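Local coordinates for MrsD protein (PDB 1P3Y) that catalyses the oxidative decarboxylation of the C-terminal cysteine of mersacidin to an aminoenethiol, using one bound FAD per subunit in a homododecamer, at residues 11-16 with 36-41; 121-126 with 168-173. All blocks are in the same frame, centred on the assembly; numbering follows the deposited sequence.

Interaction 1. Residues 11-16 with 36-41. With FAD (flavin-adenine dinucleotide), chain B.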
ATOM      1  N   LEU A  11      -6.705  35.313 -15.997  1.00 55.22           N
ATOM      2  CA  LEU A  11      -6.824  34.280 -17.022  1.00 55.06           C
ATOM      3  C   LEU A  11      -6.680  32.856 -16.483  1.00 55.32           C
ATOM      4  O   LEU A  11      -5.716  32.523 -15.771  1.00 53.86           O
ATOM      5  CB  LEU A  11      -5.766  34.490 -18.103  1.00 52.82           C
ATOM      6  CG  LEU A  11      -5.705  33.387 -19.152  1.00 54.50           C
ATOM      7  CD1 LEU A  11      -7.026  33.352 -19.925  1.00 51.27           C
ATOM      8  CD2 LEU A  11      -4.516  33.637 -20.094  1.00 53.05           C
ATOM      9  N   LEU A  12      -7.655  32.023 -16.828  1.00 54.10           N
ATOM     10  CA  LEU A  12      -7.645  30.625 -16.434  1.00 48.36           C
ATOM     11  C   LEU A  12      -7.471  29.798 -17.701  1.00 47.22           C
ATOM     12  O   LEU A  12      -8.237  29.927 -18.660  1.00 45.59           O
ATOM     13  CB  LEU A  12      -8.954  30.231 -15.747  1.00 44.78           C
ATOM     14  CG  LEU A  12      -9.058  28.745 -15.361  1.00 44.64           C
ATOM     15  CD1 LEU A  12      -7.920  28.394 -14.407  1.00 39.14           C
ATOM     16  CD2 LEU A  12     -10.425  28.446 -14.719  1.00 39.25           C
ATOM     17  N   ILE A  13      -6.450  28.960 -17.703  1.00 45.49           N
ATOM     18  CA  ILE A  13      -6.200  28.092 -18.833  1.00 45.36           C
ATOM     19  C   ILE A  13      -6.460  26.627 -18.465  1.00 44.82           C
ATOM     20  O   ILE A  13      -5.851  26.087 -17.529  1.00 45.51           O
ATOM     21  CB  ILE A  13      -4.771  28.277 -19.320  1.00 45.68           C
ATOM     22  CG1 ILE A  13      -4.665  29.653 -19.976  1.00 50.26           C
ATOM     23  CG2 ILE A  13      -4.385  27.168 -20.291  1.00 38.58           C
ATOM     24  CD1 ILE A  13      -3.246  30.177 -20.028  1.00 62.32           C
ATOM     25  N   GLY A  14      -7.385  26.004 -19.191  1.00 43.00           N
ATOM     26  CA  GLY A  14      -7.702  24.609 -18.957  1.00 39.09           C
ATOM     27  C   GLY A  14      -6.907  23.764 -19.926  1.00 42.80           C
ATOM     28  O   GLY A  14      -7.025  23.944 -21.130  1.00 46.49           O
ATOM     29  N   ILE A  15      -6.097  22.842 -19.420  1.00 42.96           N
ATOM     30  CA  ILE A  15      -5.290  21.993 -20.293  1.00 40.87           C
ATOM     31  C   ILE A  15      -5.883  20.580 -20.393  1.00 43.34           C
ATOM     32  O   ILE A  15      -6.164  19.950 -19.368  1.00 44.24           O
ATOM     33  CB  ILE A  15      -3.852  21.886 -19.753  1.00 38.71           C
ATOM     34  CG1 ILE A  15      -3.258  23.280 -19.557  1.00 35.63           C
ATOM     35  CG2 ILE A  15      -3.009  21.076 -20.692  1.00 35.89           C
ATOM     36  CD1 ILE A  15      -1.884  23.261 -18.948  1.00 37.80           C
ATOM     37  N   CYS A  16      -6.060  20.077 -21.616  1.00 40.39           N
ATOM     38  CA  CYS A  16      -6.613  18.734 -21.811  1.00 39.21           C
ATOM     39  C   CYS A  16      -5.570  17.768 -22.339  1.00 40.83           C
ATOM     40  O   CYS A  16      -4.447  18.164 -22.635  1.00 40.66           O
ATOM     41  CB  CYS A  16      -7.806  18.749 -22.768  1.00 39.61           C
ATOM     42  SG  CYS A  16      -9.234  19.708 -22.177  1.00 38.89           S
ATOM     43  N   LYS A  36      -3.036  40.100 -15.707  1.00 59.26           N
ATOM     44  CA  LYS A  36      -2.818  40.392 -14.298  1.00 64.65           C
ATOM     45  C   LYS A  36      -2.323  39.158 -13.557  1.00 66.00           C
ATOM     46  O   LYS A  36      -1.416  39.236 -12.730  1.00 69.53           O
ATOM     47  CB  LYS A  36      -4.119  40.888 -13.652  1.00 67.16           C
ATOM     48  CG  LYS A  36      -3.986  41.225 -12.156  1.00 69.98           C
ATOM     49  CD  LYS A  36      -5.316  41.679 -11.534  1.00 69.59           C
ATOM     50  N   GLU A  37      -2.926  38.017 -13.869  1.00 68.61           N
ATOM     51  CA  GLU A  37      -2.572  36.762 -13.232  1.00 64.69           C
ATOM     52  C   GLU A  37      -3.097  35.604 -14.094  1.00 62.82           C
ATOM     53  O   GLU A  37      -4.173  35.706 -14.704  1.00 59.26           O
ATOM     54  CB  GLU A  37      -3.190  36.734 -11.828  1.00 67.20           C
ATOM     55  CG  GLU A  37      -2.710  35.608 -10.927  1.00 73.86           C
ATOM     56  CD  GLU A  37      -3.456  35.560  -9.587  1.00 82.14           C
ATOM     57  OE1 GLU A  37      -3.343  34.511  -8.892  1.00 78.82           O
ATOM     58  OE2 GLU A  37      -4.144  36.563  -9.238  1.00 81.82           O
ATOM     59  N   ILE A  38      -2.325  34.519 -14.149  1.00 60.08           N
ATOM     60  CA  ILE A  38      -2.682  33.330 -14.919  1.00 54.60           C
ATOM     61  C   ILE A  38      -2.618  32.050 -14.086  1.00 55.23           C
ATOM     62  O   ILE A  38      -1.598  31.741 -13.450  1.00 52.14           O
ATOM     63  CB  ILE A  38      -1.728  33.097 -16.092  1.00 55.51           C
ATOM     64  CG1 ILE A  38      -1.585  34.362 -16.940  1.00 54.27           C
ATOM     65  CG2 ILE A  38      -2.229  31.913 -16.919  1.00 56.18           C
ATOM     66  CD1 ILE A  38      -0.620  34.189 -18.124  1.00 48.78           C
ATOM     67  N   ARG A  39      -3.708  31.295 -14.103  1.00 54.80           N
ATOM     68  CA  ARG A  39      -3.760  30.027 -13.388  1.00 52.93           C
ATOM     69  C   ARG A  39      -4.155  28.925 -14.361  1.00 53.48           C
ATOM     70  O   ARG A  39      -4.663  29.194 -15.453  1.00 52.87           O
ATOM     71  CB  ARG A  39      -4.767  30.088 -12.239  1.00 46.57           C
ATOM     72  CG  ARG A  39      -4.274  30.885 -11.071  1.00 47.70           C
ATOM     73  CD  ARG A  39      -5.327  31.013  -9.995  1.00 50.92           C
ATOM     74  NE  ARG A  39      -4.868  31.897  -8.926  1.00 56.72           N
ATOM     75  CZ  ARG A  39      -5.630  32.329  -7.925  1.00 58.84           C
ATOM     76  NH1 ARG A  39      -6.907  31.967  -7.831  1.00 57.68           N
ATOM     77  NH2 ARG A  39      -5.114  33.142  -7.022  1.00 60.95           N
ATOM     78  N   VAL A  40      -3.939  27.682 -13.956  1.00 49.83           N
ATOM     79  CA  VAL A  40      -4.275  26.560 -14.805  1.00 45.21           C
ATOM     80  C   VAL A  40      -5.147  25.524 -14.094  1.00 45.79           C
ATOM     81  O   VAL A  40      -5.073  25.355 -12.880  1.00 43.53           O
ATOM     82  CB  VAL A  40      -2.982  25.890 -15.302  1.00 41.86           C
ATOM     83  CG1 VAL A  40      -3.281  24.560 -15.984  1.00 41.34           C
ATOM     84  CG2 VAL A  40      -2.263  26.835 -16.247  1.00 37.43           C
ATOM     85  N   VAL A  41      -5.989  24.856 -14.876  1.00 44.52           N
ATOM     86  CA  VAL A  41      -6.837  23.770 -14.405  1.00 42.27           C
ATOM     87  C   VAL A  41      -6.589  22.663 -15.463  1.00 42.90           C
ATOM     88  O   VAL A  41      -6.706  22.898 -16.678  1.00 43.39           O
ATOM     89  CB  VAL A  41      -8.349  24.189 -14.341  1.00 46.33           C
ATOM     90  CG1 VAL A  41      -8.862  24.621 -15.736  1.00 36.55           C
ATOM     91  CG2 VAL A  41      -9.191  23.026 -13.780  1.00 44.86           C
TER
HETATM   92  PA  FAD B 259      -9.867  13.130 -19.171  1.00 41.21           P
HETATM   93  O1A FAD B 259      -8.354  13.170 -18.983  1.00 36.06           O
HETATM   94  O2A FAD B 259     -10.741  13.640 -18.041  1.00 41.76           O
HETATM   95  O5B FAD B 259     -10.385  11.611 -19.509  1.00 38.98           O
HETATM   96  C5B FAD B 259      -9.514  10.533 -19.965  1.00 53.32           C
HETATM   97  C4B FAD B 259      -9.084   9.623 -18.820  1.00 60.86           C
HETATM   98  O4B FAD B 259      -9.238  10.301 -17.578  1.00 68.54           O
HETATM   99  C3B FAD B 259      -9.911   8.334 -18.676  1.00 65.50           C
HETATM  100  O3B FAD B 259      -8.984   7.273 -18.884  1.00 61.68           O
HETATM  101  C2B FAD B 259     -10.488   8.435 -17.302  1.00 68.02           C
HETATM  102  O2B FAD B 259     -10.746   7.278 -16.558  1.00 70.50           O
HETATM  103  C1B FAD B 259      -9.524   9.367 -16.573  1.00 74.63           C
HETATM  104  N9A FAD B 259     -10.007  10.170 -15.402  1.00 81.13           N
HETATM  105  C8A FAD B 259     -10.917  11.312 -15.323  1.00 79.84           C
HETATM  106  N7A FAD B 259     -11.115  11.766 -14.105  1.00 82.92           N
HETATM  107  C5A FAD B 259     -10.313  10.921 -13.272  1.00 85.00           C
HETATM  108  C6A FAD B 259     -10.070  10.848 -11.844  1.00 86.25           C
HETATM  109  N6A FAD B 259     -10.626  11.706 -10.972  1.00 87.98           N
HETATM  110  N1A FAD B 259      -9.204   9.822 -11.356  1.00 85.05           N
HETATM  111  C2A FAD B 259      -8.614   8.921 -12.200  1.00 80.08           C
HETATM  112  N3A FAD B 259      -8.781   8.923 -13.616  1.00 80.33           N
HETATM  113  C4A FAD B 259      -9.692  10.001 -14.024  1.00 81.20           C
HETATM  114  N1  FAD B 259      -7.635  13.482 -27.851  1.00 49.30           N
HETATM  115  C2  FAD B 259      -7.898  14.629 -28.589  1.00 49.87           C
HETATM  116  O2  FAD B 259      -9.085  14.960 -28.853  1.00 54.45           O
HETATM  117  N3  FAD B 259      -6.825  15.417 -29.034  1.00 49.53           N
HETATM  118  C4  FAD B 259      -5.425  15.138 -28.794  1.00 49.06           C
HETATM  119  O4  FAD B 259      -4.516  15.927 -29.261  1.00 49.97           O
HETATM  120  C4X FAD B 259      -5.196  13.991 -28.039  1.00 47.69           C
HETATM  121  N5  FAD B 259      -3.821  13.685 -27.749  1.00 49.27           N
HETATM  122  C5X FAD B 259      -3.557  12.529 -26.948  1.00 51.76           C
HETATM  123  C6  FAD B 259      -2.209  12.178 -26.626  1.00 53.93           C
HETATM  124  C7  FAD B 259      -1.856  11.023 -25.814  1.00 57.91           C
HETATM  125  C7M FAD B 259      -0.354  10.747 -25.518  1.00 58.71           C
HETATM  126  C8  FAD B 259      -2.956  10.174 -25.305  1.00 53.26           C
HETATM  127  C8M FAD B 259      -2.743   8.947 -24.442  1.00 57.01           C
HETATM  128  C9  FAD B 259      -4.297  10.476 -25.594  1.00 51.26           C
HETATM  129  C9A FAD B 259      -4.650  11.629 -26.408  1.00 50.76           C
HETATM  130  N10 FAD B 259      -6.041  12.054 -26.794  1.00 46.20           N
HETATM  131  C10 FAD B 259      -6.302  13.189 -27.576  1.00 46.75           C
HETATM  132  C1' FAD B 259      -7.120  11.241 -26.314  1.00 41.00           C
HETATM  133  C2' FAD B 259      -7.873  11.730 -25.131  1.00 41.11           C
HETATM  134  O2' FAD B 259      -6.906  11.840 -23.992  1.00 39.61           O
HETATM  135  C3' FAD B 259      -8.936  10.773 -24.737  1.00 39.82           C
HETATM  136  O3' FAD B 259     -10.100  10.873 -25.586  1.00 40.99           O
HETATM  137  C4' FAD B 259      -9.433  10.934 -23.272  1.00 36.69           C
HETATM  138  O4' FAD B 259     -10.424   9.880 -23.023  1.00 40.28           O
HETATM  139  C5' FAD B 259     -10.085  12.258 -22.956  1.00 34.56           C
HETATM  140  O5' FAD B 259      -9.102  13.228 -22.563  1.00 34.64           O
HETATM  141  P   FAD B 259      -9.486  14.528 -21.756  1.00 39.04           P
HETATM  142  O1P FAD B 259      -8.230  15.258 -21.546  1.00 37.64           O
HETATM  143  O2P FAD B 259     -10.573  15.255 -22.506  1.00 40.41           O
HETATM  144  O3P FAD B 259     -10.241  13.979 -20.436  1.00 42.53           O
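L11 opens the ladder by giving its N-H to the carbonyl oxygen of E37, L11 N to E37 O 2.9 Å, and its own C=O accepts from R39 N. This is the first beta-alpha-beta unit of the Rossmann-like flavoprotein fold: strands 10-15 and 37-42 run parallel, joined through helix 25-31, and the axes of 11-15 and 37-41 diverge by 26°. L12 turns to the other side of the sheet; CG, anti to its backbone N (chi1 177°), lies 4.1 Å from V41 CG1, and CD1 comes 3.5 Å from R39 O. On the same face R39 makes a cation-pi contact with W81 and a salt bridge with E37. I13 bonds through both its groups, its N-H going to R39 O and its C=O accepting from V41 N. On the face that carries L11, I13 CD1 reaches I38 CG2 at 3.7 Å, and L28 and F31 of helix 25-31 pack over this side. G14 follows, and V41 CG1 rests 3.4 Å from G14 CA. At I15 the last rung closes, I15 N to V41 O 2.8 Å, while its CD1 lies against V40 CG1. Beyond the ladder, C16 enters the FAD pocket, bringing its CB to 3.7 Å from the pyrophosphate oxygen O1P of FAD.

Interaction 2. Residues 121-126 with 168-173; sequences FPNMND and RGLITP. With FAD (flavin-adenine dinucleotide), chain B.
F121 and L170 make the close end of this contact: the CD2 methyl of L170 lies 3.6 Å from F121 CB and 3.3 Å from F121 O. Farther out on the phenyl ring, I171 CD1, set by chi2 of -72°, comes up in the ring plane and touches the edge at F121 CE2, 3.4 Å away. The I171 side chain crosses that of F121 at about a right angle. A176, A179 and I180 of helix 173-183 pack on F121 too, and I88 of strand 84-90 meets L170. Here the loop leading into that last helix folds back over the C-terminal end of strand 119-122 in the parallel Rossmann-like sheet, and residues 168-171 run about 160° from the direction of 121-126. Past the strand end the backbone turns to the cofactor: N123 O accepts the N-H of the flavin N3 at 2.8 Å, and M124 CA comes close to the same nitrogen. The far end is partly exposed and held more loosely. D126 OD1 lies 3.2 Å from R168 CD, but the charges meet poorly, with carboxylate and guanidinium planes 81° apart and D126 OD1 4.0 Å from R168 NH1, a long salt bridge. R168 N donates only a weak hydrogen bond to D126 OD2.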
ATOM      1  N   PHE A 121      -9.492  26.089 -27.937  1.00 49.34           N
ATOM      2  CA  PHE A 121      -8.440  25.947 -28.936  1.00 47.20           C
ATOM      3  C   PHE A 121      -8.270  24.456 -29.219  1.00 46.68           C
ATOM      4  O   PHE A 121      -7.333  23.832 -28.741  1.00 45.22           O
ATOM      5  CB  PHE A 121      -7.108  26.513 -28.438  1.00 47.06           C
ATOM      6  CG  PHE A 121      -7.046  28.012 -28.432  1.00 47.30           C
ATOM      7  CD1 PHE A 121      -7.654  28.748 -27.414  1.00 47.21           C
ATOM      8  CD2 PHE A 121      -6.338  28.687 -29.431  1.00 47.37           C
ATOM      9  CE1 PHE A 121      -7.554  30.140 -27.382  1.00 49.82           C
ATOM     10  CE2 PHE A 121      -6.228  30.076 -29.413  1.00 48.08           C
ATOM     11  CZ  PHE A 121      -6.835  30.810 -28.382  1.00 53.13           C
ATOM     12  N   PRO A 122      -9.182  23.866 -30.006  1.00 47.83           N
ATOM     13  CA  PRO A 122      -9.112  22.441 -30.337  1.00 48.65           C
ATOM     14  C   PRO A 122      -7.787  21.994 -30.932  1.00 49.02           C
ATOM     15  O   PRO A 122      -7.090  22.761 -31.595  1.00 52.72           O
ATOM     16  CB  PRO A 122     -10.269  22.253 -31.317  1.00 48.86           C
ATOM     17  CG  PRO A 122     -11.256  23.253 -30.860  1.00 46.66           C
ATOM     18  CD  PRO A 122     -10.399  24.470 -30.576  1.00 50.54           C
ATOM     19  N   ASN A 123      -7.473  20.725 -30.708  1.00 50.52           N
ATOM     20  CA  ASN A 123      -6.251  20.110 -31.193  1.00 51.13           C
ATOM     21  C   ASN A 123      -6.470  18.602 -31.130  1.00 51.93           C
ATOM     22  O   ASN A 123      -6.777  18.048 -30.083  1.00 55.07           O
ATOM     23  CB  ASN A 123      -5.070  20.532 -30.310  1.00 53.55           C
ATOM     24  CG  ASN A 123      -3.792  19.841 -30.688  1.00 57.59           C
ATOM     25  OD1 ASN A 123      -3.554  18.706 -30.288  1.00 68.44           O
ATOM     26  ND2 ASN A 123      -2.962  20.509 -31.477  1.00 61.54           N
ATOM     27  N   MET A 124      -6.334  17.937 -32.266  1.00 54.86           N
ATOM     28  CA  MET A 124      -6.548  16.504 -32.321  1.00 51.77           C
ATOM     29  C   MET A 124      -6.028  15.969 -33.636  1.00 55.73           C
ATOM     30  O   MET A 124      -5.586  16.720 -34.511  1.00 55.06           O
ATOM     31  CB  MET A 124      -8.040  16.188 -32.206  1.00 48.35           C
ATOM     32  CG  MET A 124      -8.890  16.739 -33.366  1.00 42.01           C
ATOM     33  SD  MET A 124     -10.638  16.805 -32.927  1.00 46.55           S
ATOM     34  CE  MET A 124     -10.702  18.358 -32.039  1.00 45.33           C
ATOM     35  N   ASN A 125      -6.094  14.655 -33.760  1.00 61.24           N
ATOM     36  CA  ASN A 125      -5.655  13.953 -34.954  1.00 65.69           C
ATOM     37  C   ASN A 125      -6.580  14.360 -36.107  1.00 66.88           C
ATOM     38  O   ASN A 125      -7.787  14.559 -35.908  1.00 64.51           O
ATOM     39  CB  ASN A 125      -5.761  12.452 -34.694  1.00 66.94           C
ATOM     40  CG  ASN A 125      -5.139  11.646 -35.767  1.00 70.13           C
ATOM     41  OD1 ASN A 125      -3.933  11.730 -35.990  1.00 76.66           O
ATOM     42  ND2 ASN A 125      -5.949  10.848 -36.455  1.00 75.07           N
ATOM     43  N   ASP A 126      -6.014  14.493 -37.301  1.00 69.36           N
ATOM     44  CA  ASP A 126      -6.791  14.882 -38.481  1.00 72.49           C
ATOM     45  C   ASP A 126      -7.975  13.957 -38.749  1.00 69.88           C
ATOM     46  O   ASP A 126      -9.042  14.413 -39.188  1.00 60.83           O
ATOM     47  CB  ASP A 126      -5.888  14.954 -39.719  1.00 79.37           C
ATOM     48  CG  ASP A 126      -5.276  16.338 -39.913  1.00 85.54           C
ATOM     49  OD1 ASP A 126      -6.003  17.253 -40.384  1.00 83.33           O
ATOM     50  OD2 ASP A 126      -4.075  16.508 -39.579  1.00 89.40           O
ATOM     51  N   ARG A 168      -2.273  19.150 -38.462  1.00 70.95           N
ATOM     52  CA  ARG A 168      -2.867  20.327 -37.839  1.00 73.78           C
ATOM     53  C   ARG A 168      -2.320  20.582 -36.437  1.00 73.18           C
ATOM     54  O   ARG A 168      -1.870  19.653 -35.763  1.00 75.46           O
ATOM     55  CB  ARG A 168      -4.386  20.196 -37.778  1.00 74.45           C
ATOM     56  CG  ARG A 168      -5.062  20.209 -39.141  1.00 75.35           C
ATOM     57  CD  ARG A 168      -6.558  20.079 -38.976  1.00 77.98           C
ATOM     58  NE  ARG A 168      -7.257  21.300 -39.348  1.00 82.35           N
ATOM     59  CZ  ARG A 168      -7.511  21.661 -40.602  1.00 85.56           C
ATOM     60  NH1 ARG A 168      -7.123  20.881 -41.603  1.00 88.52           N
ATOM     61  NH2 ARG A 168      -8.151  22.797 -40.858  1.00 86.33           N
ATOM     62  N   GLY A 169      -2.367  21.853 -36.023  1.00 70.79           N
ATOM     63  CA  GLY A 169      -1.864  22.278 -34.728  1.00 63.24           C
ATOM     64  C   GLY A 169      -2.432  23.603 -34.229  1.00 61.44           C
ATOM     65  O   GLY A 169      -3.305  24.208 -34.841  1.00 60.16           O
ATOM     66  N   LEU A 170      -1.933  24.053 -33.087  1.00 60.88           N
ATOM     67  CA  LEU A 170      -2.388  25.297 -32.483  1.00 59.45           C
ATOM     68  C   LEU A 170      -1.649  26.486 -33.086  1.00 57.24           C
ATOM     69  O   LEU A 170      -0.488  26.355 -33.480  1.00 54.04           O
ATOM     70  CB  LEU A 170      -2.129  25.262 -30.969  1.00 57.58           C
ATOM     71  CG  LEU A 170      -2.931  24.283 -30.105  1.00 58.11           C
ATOM     72  CD1 LEU A 170      -2.214  24.089 -28.767  1.00 53.10           C
ATOM     73  CD2 LEU A 170      -4.354  24.812 -29.902  1.00 54.70           C
ATOM     74  N   ILE A 171      -2.311  27.640 -33.151  1.00 51.91           N
ATOM     75  CA  ILE A 171      -1.653  28.819 -33.691  1.00 54.45           C
ATOM     76  C   ILE A 171      -0.679  29.308 -32.632  1.00 54.60           C
ATOM     77  O   ILE A 171      -0.958  29.232 -31.447  1.00 59.04           O
ATOM     78  CB  ILE A 171      -2.655  29.977 -34.075  1.00 54.11           C
ATOM     79  CG1 ILE A 171      -3.314  30.599 -32.838  1.00 55.11           C
ATOM     80  CG2 ILE A 171      -3.694  29.454 -35.044  1.00 50.07           C
ATOM     81  CD1 ILE A 171      -4.334  29.743 -32.169  1.00 68.45           C
ATOM     82  N   THR A 172       0.476  29.788 -33.069  1.00 55.70           N
ATOM     83  CA  THR A 172       1.508  30.287 -32.165  1.00 54.84           C
ATOM     84  C   THR A 172       0.952  31.152 -31.022  1.00 53.28           C
ATOM     85  O   THR A 172      -0.135  31.738 -31.133  1.00 51.48           O
ATOM     86  CB  THR A 172       2.564  31.077 -32.980  1.00 55.93           C
ATOM     87  OG1 THR A 172       1.918  32.134 -33.708  1.00 58.06           O
ATOM     88  CG2 THR A 172       3.240  30.150 -33.991  1.00 47.65           C
ATOM     89  N   PRO A 173       1.690  31.237 -29.904  1.00 52.78           N
ATOM     90  CA  PRO A 173       1.267  32.025 -28.743  1.00 54.71           C
ATOM     91  C   PRO A 173       0.748  33.409 -29.089  1.00 58.04           C
ATOM     92  O   PRO A 173      -0.275  33.842 -28.549  1.00 59.93           O
ATOM     93  CB  PRO A 173       2.525  32.082 -27.885  1.00 54.42           C
ATOM     94  CG  PRO A 173       3.154  30.749 -28.145  1.00 53.85           C
ATOM     95  CD  PRO A 173       2.988  30.587 -29.652  1.00 53.77           C
TER
HETATM   96  PA  FAD B 259      -9.867  13.130 -19.171  1.00 41.21           P
HETATM   97  O1A FAD B 259      -8.354  13.170 -18.983  1.00 36.06           O
HETATM   98  O2A FAD B 259     -10.741  13.640 -18.041  1.00 41.76           O
HETATM   99  O5B FAD B 259     -10.385  11.611 -19.509  1.00 38.98           O
HETATM  100  C5B FAD B 259      -9.514  10.533 -19.965  1.00 53.32           C
HETATM  101  C4B FAD B 259      -9.084   9.623 -18.820  1.00 60.86           C
HETATM  102  O4B FAD B 259      -9.238  10.301 -17.578  1.00 68.54           O
HETATM  103  C3B FAD B 259      -9.911   8.334 -18.676  1.00 65.50           C
HETATM  104  O3B FAD B 259      -8.984   7.273 -18.884  1.00 61.68           O
HETATM  105  C2B FAD B 259     -10.488   8.435 -17.302  1.00 68.02           C
HETATM  106  O2B FAD B 259     -10.746   7.278 -16.558  1.00 70.50           O
HETATM  107  C1B FAD B 259      -9.524   9.367 -16.573  1.00 74.63           C
HETATM  108  N9A FAD B 259     -10.007  10.170 -15.402  1.00 81.13           N
HETATM  109  C8A FAD B 259     -10.917  11.312 -15.323  1.00 79.84           C
HETATM  110  N7A FAD B 259     -11.115  11.766 -14.105  1.00 82.92           N
HETATM  111  C5A FAD B 259     -10.313  10.921 -13.272  1.00 85.00           C
HETATM  112  C6A FAD B 259     -10.070  10.848 -11.844  1.00 86.25           C
HETATM  113  N6A FAD B 259     -10.626  11.706 -10.972  1.00 87.98           N
HETATM  114  N1A FAD B 259      -9.204   9.822 -11.356  1.00 85.05           N
HETATM  115  C2A FAD B 259      -8.614   8.921 -12.200  1.00 80.08           C
HETATM  116  N3A FAD B 259      -8.781   8.923 -13.616  1.00 80.33           N
HETATM  117  C4A FAD B 259      -9.692  10.001 -14.024  1.00 81.20           C
HETATM  118  N1  FAD B 259      -7.635  13.482 -27.851  1.00 49.30           N
HETATM  119  C2  FAD B 259      -7.898  14.629 -28.589  1.00 49.87           C
HETATM  120  O2  FAD B 259      -9.085  14.960 -28.853  1.00 54.45           O
HETATM  121  N3  FAD B 259      -6.825  15.417 -29.034  1.00 49.53           N
HETATM  122  C4  FAD B 259      -5.425  15.138 -28.794  1.00 49.06           C
HETATM  123  O4  FAD B 259      -4.516  15.927 -29.261  1.00 49.97           O
HETATM  124  C4X FAD B 259      -5.196  13.991 -28.039  1.00 47.69           C
HETATM  125  N5  FAD B 259      -3.821  13.685 -27.749  1.00 49.27           N
HETATM  126  C5X FAD B 259      -3.557  12.529 -26.948  1.00 51.76           C
HETATM  127  C6  FAD B 259      -2.209  12.178 -26.626  1.00 53.93           C
HETATM  128  C7  FAD B 259      -1.856  11.023 -25.814  1.00 57.91           C
HETATM  129  C7M FAD B 259      -0.354  10.747 -25.518  1.00 58.71           C
HETATM  130  C8  FAD B 259      -2.956  10.174 -25.305  1.00 53.26           C
HETATM  131  C8M FAD B 259      -2.743   8.947 -24.442  1.00 57.01           C
HETATM  132  C9  FAD B 259      -4.297  10.476 -25.594  1.00 51.26           C
HETATM  133  C9A FAD B 259      -4.650  11.629 -26.408  1.00 50.76           C
HETATM  134  N10 FAD B 259      -6.041  12.054 -26.794  1.00 46.20           N
HETATM  135  C10 FAD B 259      -6.302  13.189 -27.576  1.00 46.75           C
HETATM  136  C1' FAD B 259      -7.120  11.241 -26.314  1.00 41.00           C
HETATM  137  C2' FAD B 259      -7.873  11.730 -25.131  1.00 41.11           C
HETATM  138  O2' FAD B 259      -6.906  11.840 -23.992  1.00 39.61           O
HETATM  139  C3' FAD B 259      -8.936  10.773 -24.737  1.00 39.82           C
HETATM  140  O3' FAD B 259     -10.100  10.873 -25.586  1.00 40.99           O
HETATM  141  C4' FAD B 259      -9.433  10.934 -23.272  1.00 36.69           C
HETATM  142  O4' FAD B 259     -10.424   9.880 -23.023  1.00 40.28           O
HETATM  143  C5' FAD B 259     -10.085  12.258 -22.956  1.00 34.56           C
HETATM  144  O5' FAD B 259      -9.102  13.228 -22.563  1.00 34.64           O
HETATM  145  P   FAD B 259      -9.486  14.528 -21.756  1.00 39.04           P
HETATM  146  O1P FAD B 259      -8.230  15.258 -21.546  1.00 37.64           O
HETATM  147  O2P FAD B 259     -10.573  15.255 -22.506  1.00 40.41           O
HETATM  148  O3P FAD B 259     -10.241  13.979 -20.436  1.00 42.53           O

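Overall arrangement
From the N terminus, interaction 1 comes first: strand 10-15 leads through helix 25-31 to strand 37-42, and their pairing closes that crossover. Interaction 2 opens much later, after strand 84-90 has been laid on the other side of strand 10-15 and strand 119-122 beyond it; it closes a longer loop, from the end of strand 119-122 to the approach to helix 173-183. The two are therefore in series, neither nested nor crossed, and their centres stand about 18 Å apart. Both reach the same parallel sheet and both touch FAD, 11-16 beside the pyrophosphate and 121-126 at the flavin ring.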